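Local coordinates for protein serine protease pet (Escherichia coli, PDB 4OM9) that is a secreted autotransporter enterotoxin of enteroaggregative Escherichia coli, a serine protease that probably cleaves the host cytoskeletal protein alpha-fodrin, at residues A[143-147]-A[177-181]; A[757-763]-A[798-804]; A[883-888]-A[935-939]. One frame throughout, in Å; residues are numbered along the deposited sequence.

Contact 1: A[143-147]-A[177-181]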
ATOM      1  N   LYS A 143       4.979  12.306 -36.713  1.00 70.07           N
ATOM      2  CA  LYS A 143       5.749  11.208 -36.145  1.00 68.44           C
ATOM      3  C   LYS A 143       7.247  11.511 -36.055  1.00 64.87           C
ATOM      4  O   LYS A 143       7.857  11.996 -37.004  1.00 65.43           O
ATOM      5  CB  LYS A 143       5.535   9.928 -36.966  1.00 62.80           C
ATOM      6  CG  LYS A 143       4.067   9.545 -37.139  1.00 74.86           C
ATOM      7  CD  LYS A 143       3.342   9.483 -35.793  1.00 72.31           C
ATOM      8  CE  LYS A 143       1.868   9.131 -35.962  1.00 77.80           C
ATOM      9  NZ  LYS A 143       1.657   7.784 -36.560  1.00 80.46           N
ATOM     10  N   GLU A 144       7.813  11.229 -34.889  1.00 54.92           N
ATOM     11  CA  GLU A 144       9.253  11.212 -34.673  1.00 52.50           C
ATOM     12  C   GLU A 144       9.601   9.914 -33.938  1.00 44.86           C
ATOM     13  O   GLU A 144       8.808   9.428 -33.130  1.00 47.64           O
ATOM     14  CB  GLU A 144       9.712  12.428 -33.857  1.00 56.97           C
ATOM     15  CG  GLU A 144       9.411  13.792 -34.478  1.00 67.47           C
ATOM     16  CD  GLU A 144       9.953  14.948 -33.633  1.00 74.06           C
ATOM     17  OE1 GLU A 144       9.455  16.088 -33.774  1.00 69.94           O
ATOM     18  OE2 GLU A 144      10.879  14.713 -32.824  1.00 65.65           O
ATOM     19  N   ILE A 145      10.767   9.339 -34.220  1.00 38.94           N
ATOM     20  CA  ILE A 145      11.201   8.162 -33.474  1.00 38.84           C
ATOM     21  C   ILE A 145      11.915   8.652 -32.219  1.00 39.75           C
ATOM     22  O   ILE A 145      13.011   9.236 -32.293  1.00 33.39           O
ATOM     23  CB  ILE A 145      12.129   7.218 -34.291  1.00 36.74           C
ATOM     24  CG1 ILE A 145      11.426   6.713 -35.549  1.00 38.39           C
ATOM     25  CG2 ILE A 145      12.512   6.009 -33.464  1.00 32.78           C
ATOM     26  CD1 ILE A 145      12.354   5.937 -36.498  1.00 37.83           C
ATOM     27  N   ILE A 146      11.254   8.435 -31.084  1.00 37.36           N
ATOM     28  CA  ILE A 146      11.732   8.850 -29.780  1.00 38.81           C
ATOM     29  C   ILE A 146      12.176   7.612 -29.031  1.00 34.66           C
ATOM     30  O   ILE A 146      11.597   6.538 -29.200  1.00 34.17           O
ATOM     31  CB  ILE A 146      10.626   9.578 -28.957  1.00 44.11           C
ATOM     32  CG1 ILE A 146      10.001  10.735 -29.751  1.00 46.93           C
ATOM     33  CG2 ILE A 146      11.160  10.060 -27.615  1.00 38.66           C
ATOM     34  CD1 ILE A 146      10.986  11.805 -30.166  1.00 47.68           C
ATOM     35  N   GLY A 147      13.208   7.739 -28.212  1.00 33.13           N
ATOM     36  CA  GLY A 147      13.647   6.601 -27.450  1.00 30.77           C
ATOM     37  C   GLY A 147      14.451   6.978 -26.235  1.00 31.39           C
ATOM     38  O   GLY A 147      14.694   8.154 -25.982  1.00 31.57           O
ATOM     39  N   HIS A 177      15.574  12.010 -29.828  1.00 38.69           N
ATOM     40  CA  HIS A 177      14.866  11.827 -31.093  1.00 43.04           C
ATOM     41  C   HIS A 177      15.866  11.430 -32.173  1.00 42.04           C
ATOM     42  O   HIS A 177      16.984  11.935 -32.191  1.00 40.76           O
ATOM     43  CB  HIS A 177      14.118  13.103 -31.495  1.00 42.64           C
ATOM     44  CG  HIS A 177      14.953  14.349 -31.413  1.00 46.62           C
ATOM     45  ND1 HIS A 177      15.147  15.037 -30.237  1.00 52.22           N
ATOM     46  CD2 HIS A 177      15.622  15.035 -32.373  1.00 48.31           C
ATOM     47  CE1 HIS A 177      15.914  16.095 -30.469  1.00 44.94           C
ATOM     48  NE2 HIS A 177      16.215  16.113 -31.752  1.00 47.97           N
ATOM     49  N   ILE A 178      15.480  10.536 -33.075  1.00 41.33           N
ATOM     50  CA  ILE A 178      16.395  10.120 -34.136  1.00 43.50           C
ATOM     51  C   ILE A 178      16.480  11.134 -35.282  1.00 44.58           C
ATOM     52  O   ILE A 178      15.480  11.434 -35.929  1.00 44.49           O
ATOM     53  CB  ILE A 178      16.007   8.750 -34.745  1.00 44.17           C
ATOM     54  CG1 ILE A 178      15.938   7.673 -33.662  1.00 44.00           C
ATOM     55  CG2 ILE A 178      17.000   8.359 -35.860  1.00 39.79           C
ATOM     56  CD1 ILE A 178      15.933   6.273 -34.207  1.00 39.56           C
ATOM     57  N   THR A 179      17.698  11.609 -35.546  1.00 35.38           N
ATOM     58  CA  THR A 179      17.965  12.632 -36.566  1.00 34.31           C
ATOM     59  C   THR A 179      18.459  12.039 -37.889  1.00 37.77           C
ATOM     60  O   THR A 179      18.362  12.679 -38.925  1.00 44.68           O
ATOM     61  CB  THR A 179      19.004  13.659 -36.061  1.00 36.86           C
ATOM     62  OG1 THR A 179      20.162  12.973 -35.569  1.00 37.22           O
ATOM     63  CG2 THR A 179      18.419  14.507 -34.921  1.00 36.53           C
ATOM     64  N   ASN A 180      18.982  10.817 -37.855  1.00 39.59           N
ATOM     65  CA  ASN A 180      19.306  10.089 -39.081  1.00 36.67           C
ATOM     66  C   ASN A 180      19.302   8.581 -38.866  1.00 35.09           C
ATOM     67  O   ASN A 180      20.208   8.023 -38.239  1.00 31.75           O
ATOM     68  CB  ASN A 180      20.671  10.525 -39.635  1.00 36.45           C
ATOM     69  CG  ASN A 180      20.832  10.220 -41.123  1.00 40.43           C
ATOM     70  OD1 ASN A 180      20.096   9.403 -41.685  1.00 39.63           O
ATOM     71  ND2 ASN A 180      21.796  10.888 -41.769  1.00 37.54           N
ATOM     72  N   LEU A 181      18.287   7.925 -39.415  1.00 33.15           N
ATOM     73  CA  LEU A 181      18.197   6.476 -39.409  1.00 34.14           C
ATOM     74  C   LEU A 181      19.383   5.806 -40.073  1.00 38.64           C
ATOM     75  O   LEU A 181      19.761   4.724 -39.682  1.00 34.96           O
ATOM     76  CB  LEU A 181      16.916   6.018 -40.098  1.00 36.12           C
ATOM     77  CG  LEU A 181      15.683   5.947 -39.201  1.00 35.96           C
ATOM     78  CD1 LEU A 181      14.458   5.510 -40.006  1.00 37.65           C
ATOM     79  CD2 LEU A 181      15.950   5.002 -38.018  1.00 32.25           C
TER
HETATM   80  O   HOH W   1      12.467  10.949 -35.651  1.00 35.47           O
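Glu144 runs beside His177 with both side chains pointing the same way, its OE2 lying 3.9 Å from His177 CB. The carboxylate and imidazole planes are turned 72° apart; the polar end of the histidine is instead engaged by Glu194, to which its NE2 is hydrogen-bonded.

Next comes Ile145, which contributes the largest share of the buried surface. Its O accepts a bond from Ile178 N at 2.9 Å, 159° at the hydrogen. The return bond of a regular antiparallel pair is replaced by a water, which accepts from Ile145 N at 2.7 Å and donates to Ile178 O at 3.1 Å, bridging a gap too wide for a direct bond. Both segments belong to the antiparallel sheet of the protease domain, consistent with the second beta-barrel of the chymotrypsin-like PA clan. With CG1 beside the backbone N (chi1 -60°), Ile145 divides its branches: CG2 packs 3.5 Å from Ile178 CD1, while CD1 meets Leu181 CD2 at 4.0 Å, those two side chains crossing at about a right angle.

Ile146 then faces His177 in a non-hydrogen-bonded pair, CA to CA 4.5 Å. Its CD1 curls across to His177 CB, 3.6 Å away.

Contact 2: A[757-763]-A[798-804]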
ATOM      1  N   LYS A 757     -16.456  22.620  24.897  1.00 67.79           N
ATOM      2  CA  LYS A 757     -16.041  23.336  23.701  1.00 68.42           C
ATOM      3  C   LYS A 757     -17.265  23.760  22.892  1.00 70.52           C
ATOM      4  O   LYS A 757     -18.397  23.404  23.226  1.00 67.22           O
ATOM      5  CB  LYS A 757     -15.120  22.466  22.845  1.00 67.21           C
ATOM      6  CG  LYS A 757     -13.870  21.979  23.563  1.00 62.65           C
ATOM      7  CD  LYS A 757     -12.944  23.131  23.922  1.00 64.70           C
ATOM      8  CE  LYS A 757     -11.523  22.640  24.187  1.00 55.01           C
ATOM      9  NZ  LYS A 757     -10.622  23.769  24.577  1.00 54.97           N
ATOM     10  N   ALA A 758     -17.034  24.517  21.826  1.00 75.17           N
ATOM     11  CA  ALA A 758     -18.110  24.868  20.908  1.00 75.89           C
ATOM     12  C   ALA A 758     -18.364  23.705  19.951  1.00 78.70           C
ATOM     13  O   ALA A 758     -17.814  23.664  18.853  1.00 81.94           O
ATOM     14  CB  ALA A 758     -17.771  26.136  20.140  1.00 71.01           C
ATOM     15  N   ALA A 759     -19.187  22.749  20.373  1.00 61.05           N
ATOM     16  CA  ALA A 759     -19.430  21.565  19.549  1.00 65.78           C
ATOM     17  C   ALA A 759     -20.772  21.666  18.842  1.00 75.19           C
ATOM     18  O   ALA A 759     -21.523  22.610  19.066  1.00 78.16           O
ATOM     19  CB  ALA A 759     -19.363  20.300  20.391  1.00 65.25           C
ATOM     20  N   LYS A 760     -21.071  20.699  17.982  1.00 82.75           N
ATOM     21  CA  LYS A 760     -22.273  20.782  17.160  1.00 83.73           C
ATOM     22  C   LYS A 760     -23.055  19.479  17.109  1.00 77.85           C
ATOM     23  O   LYS A 760     -22.617  18.469  17.646  1.00 75.08           O
ATOM     24  CB  LYS A 760     -21.905  21.203  15.737  1.00 84.11           C
ATOM     25  CG  LYS A 760     -21.151  22.524  15.633  1.00 85.83           C
ATOM     26  CD  LYS A 760     -20.363  22.584  14.332  1.00 85.03           C
ATOM     27  CE  LYS A 760     -21.274  22.687  13.107  1.00 84.56           C
ATOM     28  NZ  LYS A 760     -21.918  24.031  13.023  1.00 93.28           N
ATOM     29  N   LEU A 761     -24.241  19.545  16.502  1.00 96.84           N
ATOM     30  CA  LEU A 761     -24.932  18.369  15.968  1.00 92.97           C
ATOM     31  C   LEU A 761     -25.476  17.424  17.065  1.00 85.85           C
ATOM     32  O   LEU A 761     -24.994  17.475  18.203  1.00 87.68           O
ATOM     33  CB  LEU A 761     -23.969  17.663  14.999  1.00 93.54           C
ATOM     34  CG  LEU A 761     -23.869  18.436  13.673  1.00 96.15           C
ATOM     35  CD1 LEU A 761     -22.850  17.833  12.729  1.00 87.06           C
ATOM     36  CD2 LEU A 761     -25.241  18.538  13.001  1.00 93.00           C
ATOM     37  N   SER A 762     -26.485  16.585  16.770  1.00117.23           N
ATOM     38  CA  SER A 762     -27.068  16.339  15.439  1.00108.27           C
ATOM     39  C   SER A 762     -28.467  15.748  15.441  1.00116.61           C
ATOM     40  O   SER A 762     -29.319  16.165  14.661  1.00122.90           O
ATOM     41  CB  SER A 762     -26.241  15.339  14.682  1.00105.37           C
ATOM     42  OG  SER A 762     -26.545  14.051  15.193  1.00106.81           O
ATOM     43  N   PHE A 763     -28.641  14.731  16.292  1.00 79.70           N
ATOM     44  CA  PHE A 763     -29.725  13.725  16.259  1.00 79.14           C
ATOM     45  C   PHE A 763     -30.751  13.810  15.128  1.00 83.08           C
ATOM     46  O   PHE A 763     -31.478  14.790  15.003  1.00 89.57           O
ATOM     47  CB  PHE A 763     -30.497  13.736  17.578  1.00 81.52           C
ATOM     48  CG  PHE A 763     -29.631  13.664  18.799  1.00 81.60           C
ATOM     49  CD1 PHE A 763     -28.600  12.755  18.889  1.00 74.11           C
ATOM     50  CD2 PHE A 763     -29.861  14.516  19.865  1.00 83.45           C
ATOM     51  CE1 PHE A 763     -27.802  12.702  20.023  1.00 70.99           C
ATOM     52  CE2 PHE A 763     -29.080  14.469  20.997  1.00 78.33           C
ATOM     53  CZ  PHE A 763     -28.048  13.560  21.079  1.00 76.01           C
ATOM     54  N   GLN A 798     -21.743  25.395  25.349  1.00 83.26           N
ATOM     55  CA  GLN A 798     -21.241  26.210  24.244  1.00 83.68           C
ATOM     56  C   GLN A 798     -21.667  25.621  22.910  1.00 82.98           C
ATOM     57  O   GLN A 798     -21.418  26.198  21.851  1.00 83.93           O
ATOM     58  CB  GLN A 798     -19.717  26.330  24.290  1.00 83.15           C
ATOM     59  CG  GLN A 798     -19.157  26.979  25.544  1.00 87.35           C
ATOM     60  CD  GLN A 798     -18.703  25.961  26.573  1.00 90.69           C
ATOM     61  OE1 GLN A 798     -19.250  24.860  26.657  1.00 92.03           O
ATOM     62  NE2 GLN A 798     -17.689  26.319  27.354  1.00 89.71           N
ATOM     63  N   SER A 799     -22.338  24.477  22.981  1.00 81.67           N
ATOM     64  CA  SER A 799     -22.536  23.620  21.818  1.00 80.96           C
ATOM     65  C   SER A 799     -23.916  23.750  21.172  1.00 81.88           C
ATOM     66  O   SER A 799     -24.888  24.129  21.824  1.00 82.65           O
ATOM     67  CB  SER A 799     -22.289  22.165  22.221  1.00 78.98           C
ATOM     68  OG  SER A 799     -21.184  22.076  23.108  1.00 78.25           O
ATOM     69  N   SER A 800     -23.985  23.428  19.883  1.00 96.22           N
ATOM     70  CA  SER A 800     -25.241  23.420  19.139  1.00 93.57           C
ATOM     71  C   SER A 800     -25.949  22.074  19.275  1.00 93.16           C
ATOM     72  O   SER A 800     -25.408  21.146  19.876  1.00 96.77           O
ATOM     73  CB  SER A 800     -24.986  23.729  17.662  1.00 96.82           C
ATOM     74  OG  SER A 800     -24.316  24.968  17.505  1.00 98.62           O
ATOM     75  N   LEU A 801     -27.153  21.965  18.717  1.00 82.39           N
ATOM     76  CA  LEU A 801     -27.860  20.686  18.697  1.00 81.47           C
ATOM     77  C   LEU A 801     -28.987  20.632  17.667  1.00 82.65           C
ATOM     78  O   LEU A 801     -30.113  21.031  17.958  1.00 85.39           O
ATOM     79  CB  LEU A 801     -28.426  20.364  20.080  1.00 80.98           C
ATOM     80  CG  LEU A 801     -28.920  18.922  20.206  1.00 79.79           C
ATOM     81  CD1 LEU A 801     -27.827  17.947  19.722  1.00 78.26           C
ATOM     82  CD2 LEU A 801     -29.351  18.587  21.619  1.00 79.23           C
ATOM     83  N   ALA A 802     -28.691  20.129  16.471  1.00108.80           N
ATOM     84  CA  ALA A 802     -29.715  19.981  15.440  1.00111.63           C
ATOM     85  C   ALA A 802     -30.654  18.837  15.807  1.00114.09           C
ATOM     86  O   ALA A 802     -30.249  17.899  16.487  1.00110.14           O
ATOM     87  CB  ALA A 802     -29.082  19.742  14.089  1.00110.34           C
ATOM     88  N   MET A 803     -31.913  18.927  15.386  1.00123.84           N
ATOM     89  CA  MET A 803     -32.916  17.934  15.768  1.00121.66           C
ATOM     90  C   MET A 803     -33.969  17.675  14.701  1.00123.85           C
ATOM     91  O   MET A 803     -35.163  17.735  14.991  1.00125.02           O
ATOM     92  CB  MET A 803     -33.650  18.365  17.039  1.00127.51           C
ATOM     93  CG  MET A 803     -32.824  19.058  18.099  1.00131.07           C
ATOM     94  SD  MET A 803     -32.027  17.925  19.240  1.00130.23           S
ATOM     95  CE  MET A 803     -32.672  18.572  20.784  1.00118.66           C
ATOM     96  N   ASN A 804     -33.550  17.401  13.473  1.00105.07           N
ATOM     97  CA  ASN A 804     -34.520  17.012  12.459  1.00110.17           C
ATOM     98  C   ASN A 804     -35.084  15.648  12.790  1.00103.78           C
ATOM     99  O   ASN A 804     -34.537  14.628  12.372  1.00 99.72           O
ATOM    100  CB  ASN A 804     -33.906  17.001  11.063  1.00108.72           C
ATOM    101  CG  ASN A 804     -33.628  18.384  10.545  1.00109.68           C
ATOM    102  OD1 ASN A 804     -33.325  19.296  11.314  1.00110.44           O
ATOM    103  ND2 ASN A 804     -33.735  18.558   9.233  1.00117.96           N
TER
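Phe763 and Met803 lie side by side and point the same way, on successive coils of what is, as in other autotransporter passengers, a right-handed beta-helix. The coils run in parallel register: Ala759 CA is 4.4 Å from Ser799 CA, and the pairing steps on to Phe763 and Met803. Neither segment is a regular strand here; the Leu761-Ser762 peptide is cis.

Met803 SD sits at the edge of the Phe763 ring, 77° off its normal and 4.1 Å from Phe763 CD2, a Met-aromatic contact. Leu801 crosses the same ring obliquely. Its CB starts away from the other coil, but CG is anti to the backbone N (chi1 -168°) and the branch swings back, so that CD1 reaches 3.9 Å from Phe763 CE2. Phe763 also stacks on Tyr790, and Leu801 packs on Leu816 further along the chain. Elsewhere Leu761 CD2 approaches Ala802 CB at 4.2 Å.

At the start of the segments the link is polar. Ser799 OG donates to Lys757 O at 3.1 Å, meeting that carbonyl nearly end-on, and Ser800 N donates to Ala759 O at 2.7 Å, 162° at the hydrogen.

Contact 3: A[883-888]-A[935-939]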
ATOM      1  N   LYS A 883     -56.081  12.348  40.982  1.00141.44           N
ATOM      2  CA  LYS A 883     -57.093  13.403  41.029  1.00136.55           C
ATOM      3  C   LYS A 883     -58.301  13.037  40.164  1.00135.52           C
ATOM      4  O   LYS A 883     -58.331  13.324  38.968  1.00134.41           O
ATOM      5  CB  LYS A 883     -56.493  14.742  40.573  1.00134.40           C
ATOM      6  CG  LYS A 883     -55.497  14.624  39.419  1.00132.80           C
ATOM      7  CD  LYS A 883     -54.864  15.962  39.057  1.00125.93           C
ATOM      8  CE  LYS A 883     -55.811  16.834  38.253  1.00126.41           C
ATOM      9  NZ  LYS A 883     -55.152  18.093  37.805  1.00121.90           N
ATOM     10  N   GLY A 884     -59.299  12.407  40.780  1.00134.56           N
ATOM     11  CA  GLY A 884     -60.485  11.959  40.068  1.00137.54           C
ATOM     12  C   GLY A 884     -61.247  13.073  39.369  1.00139.03           C
ATOM     13  O   GLY A 884     -62.170  12.823  38.591  1.00138.63           O
ATOM     14  N   ASN A 885     -60.867  14.311  39.664  1.00166.89           N
ATOM     15  CA  ASN A 885     -61.404  15.471  38.975  1.00166.89           C
ATOM     16  C   ASN A 885     -60.299  16.502  38.763  1.00164.90           C
ATOM     17  O   ASN A 885     -59.116  16.157  38.757  1.00165.08           O
ATOM     18  CB  ASN A 885     -62.572  16.071  39.760  1.00169.55           C
ATOM     19  CG  ASN A 885     -63.714  15.086  39.950  1.00168.16           C
ATOM     20  OD1 ASN A 885     -64.570  14.932  39.078  1.00163.14           O
ATOM     21  ND2 ASN A 885     -63.729  14.410  41.094  1.00170.32           N
ATOM     22  N   ASP A 886     -60.680  17.763  38.590  1.00168.47           N
ATOM     23  CA  ASP A 886     -59.703  18.824  38.371  1.00168.72           C
ATOM     24  C   ASP A 886     -58.899  19.130  39.631  1.00166.23           C
ATOM     25  O   ASP A 886     -59.151  18.564  40.695  1.00164.24           O
ATOM     26  CB  ASP A 886     -60.393  20.098  37.877  1.00165.15           C
ATOM     27  CG  ASP A 886     -60.890  19.976  36.451  1.00164.55           C
ATOM     28  OD1 ASP A 886     -60.477  19.027  35.752  1.00168.14           O
ATOM     29  OD2 ASP A 886     -61.688  20.836  36.026  1.00162.54           O
ATOM     30  N   LYS A 887     -57.928  20.029  39.495  1.00141.99           N
ATOM     31  CA  LYS A 887     -57.107  20.474  40.614  1.00135.86           C
ATOM     32  C   LYS A 887     -56.629  21.906  40.399  1.00136.14           C
ATOM     33  O   LYS A 887     -55.467  22.222  40.637  1.00137.83           O
ATOM     34  CB  LYS A 887     -55.910  19.544  40.812  1.00138.69           C
ATOM     35  CG  LYS A 887     -56.226  18.315  41.634  1.00138.14           C
ATOM     36  CD  LYS A 887     -56.896  18.716  42.932  1.00130.88           C
ATOM     37  CE  LYS A 887     -57.627  17.543  43.553  1.00133.48           C
ATOM     38  NZ  LYS A 887     -58.583  16.925  42.595  1.00137.42           N
ATOM     39  N   ASN A 888     -57.537  22.764  39.945  1.00119.61           N
ATOM     40  CA  ASN A 888     -57.218  24.158  39.652  1.00111.56           C
ATOM     41  C   ASN A 888     -56.610  24.893  40.843  1.00 99.25           C
ATOM     42  O   ASN A 888     -55.614  25.601  40.703  1.00 98.98           O
ATOM     43  CB  ASN A 888     -58.477  24.892  39.183  1.00113.60           C
ATOM     44  CG  ASN A 888     -59.140  24.214  37.998  1.00120.08           C
ATOM     45  OD1 ASN A 888     -58.719  23.135  37.571  1.00121.38           O
ATOM     46  ND2 ASN A 888     -60.185  24.842  37.465  1.00112.82           N
ATOM     47  N   LEU A 935     -50.664  25.281  35.157  1.00142.97           N
ATOM     48  CA  LEU A 935     -51.461  24.049  35.127  1.00141.16           C
ATOM     49  C   LEU A 935     -52.922  24.194  35.575  1.00141.23           C
ATOM     50  O   LEU A 935     -53.279  25.119  36.318  1.00143.18           O
ATOM     51  CB  LEU A 935     -50.796  22.974  35.993  1.00141.61           C
ATOM     52  CG  LEU A 935     -49.534  22.268  35.485  1.00140.85           C
ATOM     53  CD1 LEU A 935     -48.283  23.074  35.783  1.00142.87           C
ATOM     54  CD2 LEU A 935     -49.433  20.878  36.093  1.00140.36           C
ATOM     55  N   THR A 936     -53.760  23.262  35.117  1.00148.80           N
ATOM     56  CA  THR A 936     -55.156  23.180  35.552  1.00149.47           C
ATOM     57  C   THR A 936     -55.574  21.747  35.912  1.00145.94           C
ATOM     58  O   THR A 936     -54.891  21.066  36.680  1.00139.42           O
ATOM     59  CB  THR A 936     -56.136  23.722  34.477  1.00144.66           C
ATOM     60  OG1 THR A 936     -56.104  22.883  33.318  1.00143.34           O
ATOM     61  CG2 THR A 936     -55.789  25.152  34.087  1.00143.79           C
ATOM     62  N   GLY A 937     -56.686  21.291  35.337  1.00150.51           N
ATOM     63  CA  GLY A 937     -57.394  20.125  35.843  1.00149.66           C
ATOM     64  C   GLY A 937     -57.221  18.764  35.188  1.00149.33           C
ATOM     65  O   GLY A 937     -56.118  18.226  35.147  1.00149.64           O
ATOM     66  N   TYR A 938     -58.315  18.206  34.700  1.00150.18           N
ATOM     67  CA  TYR A 938     -58.264  16.893  34.093  1.00148.68           C
ATOM     68  C   TYR A 938     -59.534  16.612  33.314  1.00146.22           C
ATOM     69  O   TYR A 938     -60.540  17.270  33.508  1.00141.81           O
ATOM     70  CB  TYR A 938     -57.948  15.840  35.163  1.00146.32           C
ATOM     71  CG  TYR A 938     -58.955  14.748  35.381  1.00145.69           C
ATOM     72  CD1 TYR A 938     -58.895  13.585  34.655  1.00144.65           C
ATOM     73  CD2 TYR A 938     -59.960  14.886  36.321  1.00145.91           C
ATOM     74  CE1 TYR A 938     -59.798  12.574  34.858  1.00143.28           C
ATOM     75  CE2 TYR A 938     -60.878  13.882  36.524  1.00142.54           C
ATOM     76  CZ  TYR A 938     -60.790  12.734  35.780  1.00140.62           C
ATOM     77  OH  TYR A 938     -61.688  11.730  35.976  1.00135.95           O
ATOM     78  N   LYS A 939     -59.463  15.606  32.449  1.00158.83           N
ATOM     79  CA  LYS A 939     -60.580  15.254  31.596  1.00157.34           C
ATOM     80  C   LYS A 939     -60.741  13.755  31.433  1.00153.97           C
ATOM     81  O   LYS A 939     -60.239  12.976  32.222  1.00154.10           O
ATOM     82  CB  LYS A 939     -60.400  15.882  30.224  1.00155.25           C
ATOM     83  CG  LYS A 939     -61.462  16.907  29.873  1.00154.15           C
ATOM     84  CD  LYS A 939     -61.224  17.485  28.495  1.00147.51           C
ATOM     85  CE  LYS A 939     -61.923  18.828  28.358  1.00146.21           C
ATOM     86  NZ  LYS A 939     -61.172  19.956  28.978  1.00140.34           N
TER
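Two bends carry the amine of Lys883 to Gly937: CG stands between the backbone N and the carbonyl carbon (chi1 38°), and the chain folds again at chi3 (-77°). NZ thereby donates to Gly937 O at 2.8 Å, approaching from above the carbonyl plane, 51° out of it, and not along a lone pair. These loops belong to the C-terminal part of the passenger domain, beyond the last regular strand of its beta-helix, and their contact lies at the surface.

Lys883 and Tyr938 slide past each other in opposite directions. The placement of the tyrosine ring against Gly884 and Asn885 is too tight to be trusted in detail; accordingly, the bond modelled from Tyr938 OH to Gly884 O is doubtful. As modelled, Lys883 O lies over one face of the ring, 3.4 Å above its plane and offset toward the rim, with Asp886 N at the ring edge. The ring also touches Val918, as does Lys883, so that a third loop adjoins the pair.

Asp886 crowds the glycine. With no side chain on Gly937, its CA comes within 3.7 Å of Asp886 CA, and Asp886 OD1 receives the amide N of Tyr938 from above the carboxylate plane, though that bond is modelled unusually short. Within the same loop, Lys887 NZ folds back and donates to Asp886 O at 2.6 Å.

The three contacts follow one another along the chain, each closing before the next opens. Contact 1 is in the protease domain, where the family's catalytic machinery is expected; contacts 2 and 3 belong to the long stalk and its far portion. The centre of contact 2 is about 66 Å from that of contact 1, and contact 3 about 102 Å from it, on the opposite side of the chain's centre. Contacts 2 and 3 are closer, about 38 Å between centres and about 22 Å between nearest atoms, yet do not touch. Their geometries also differ: antiparallel pairing in contact 1, parallel coil-on-coil register in contact 2, irregular loops in contact 3.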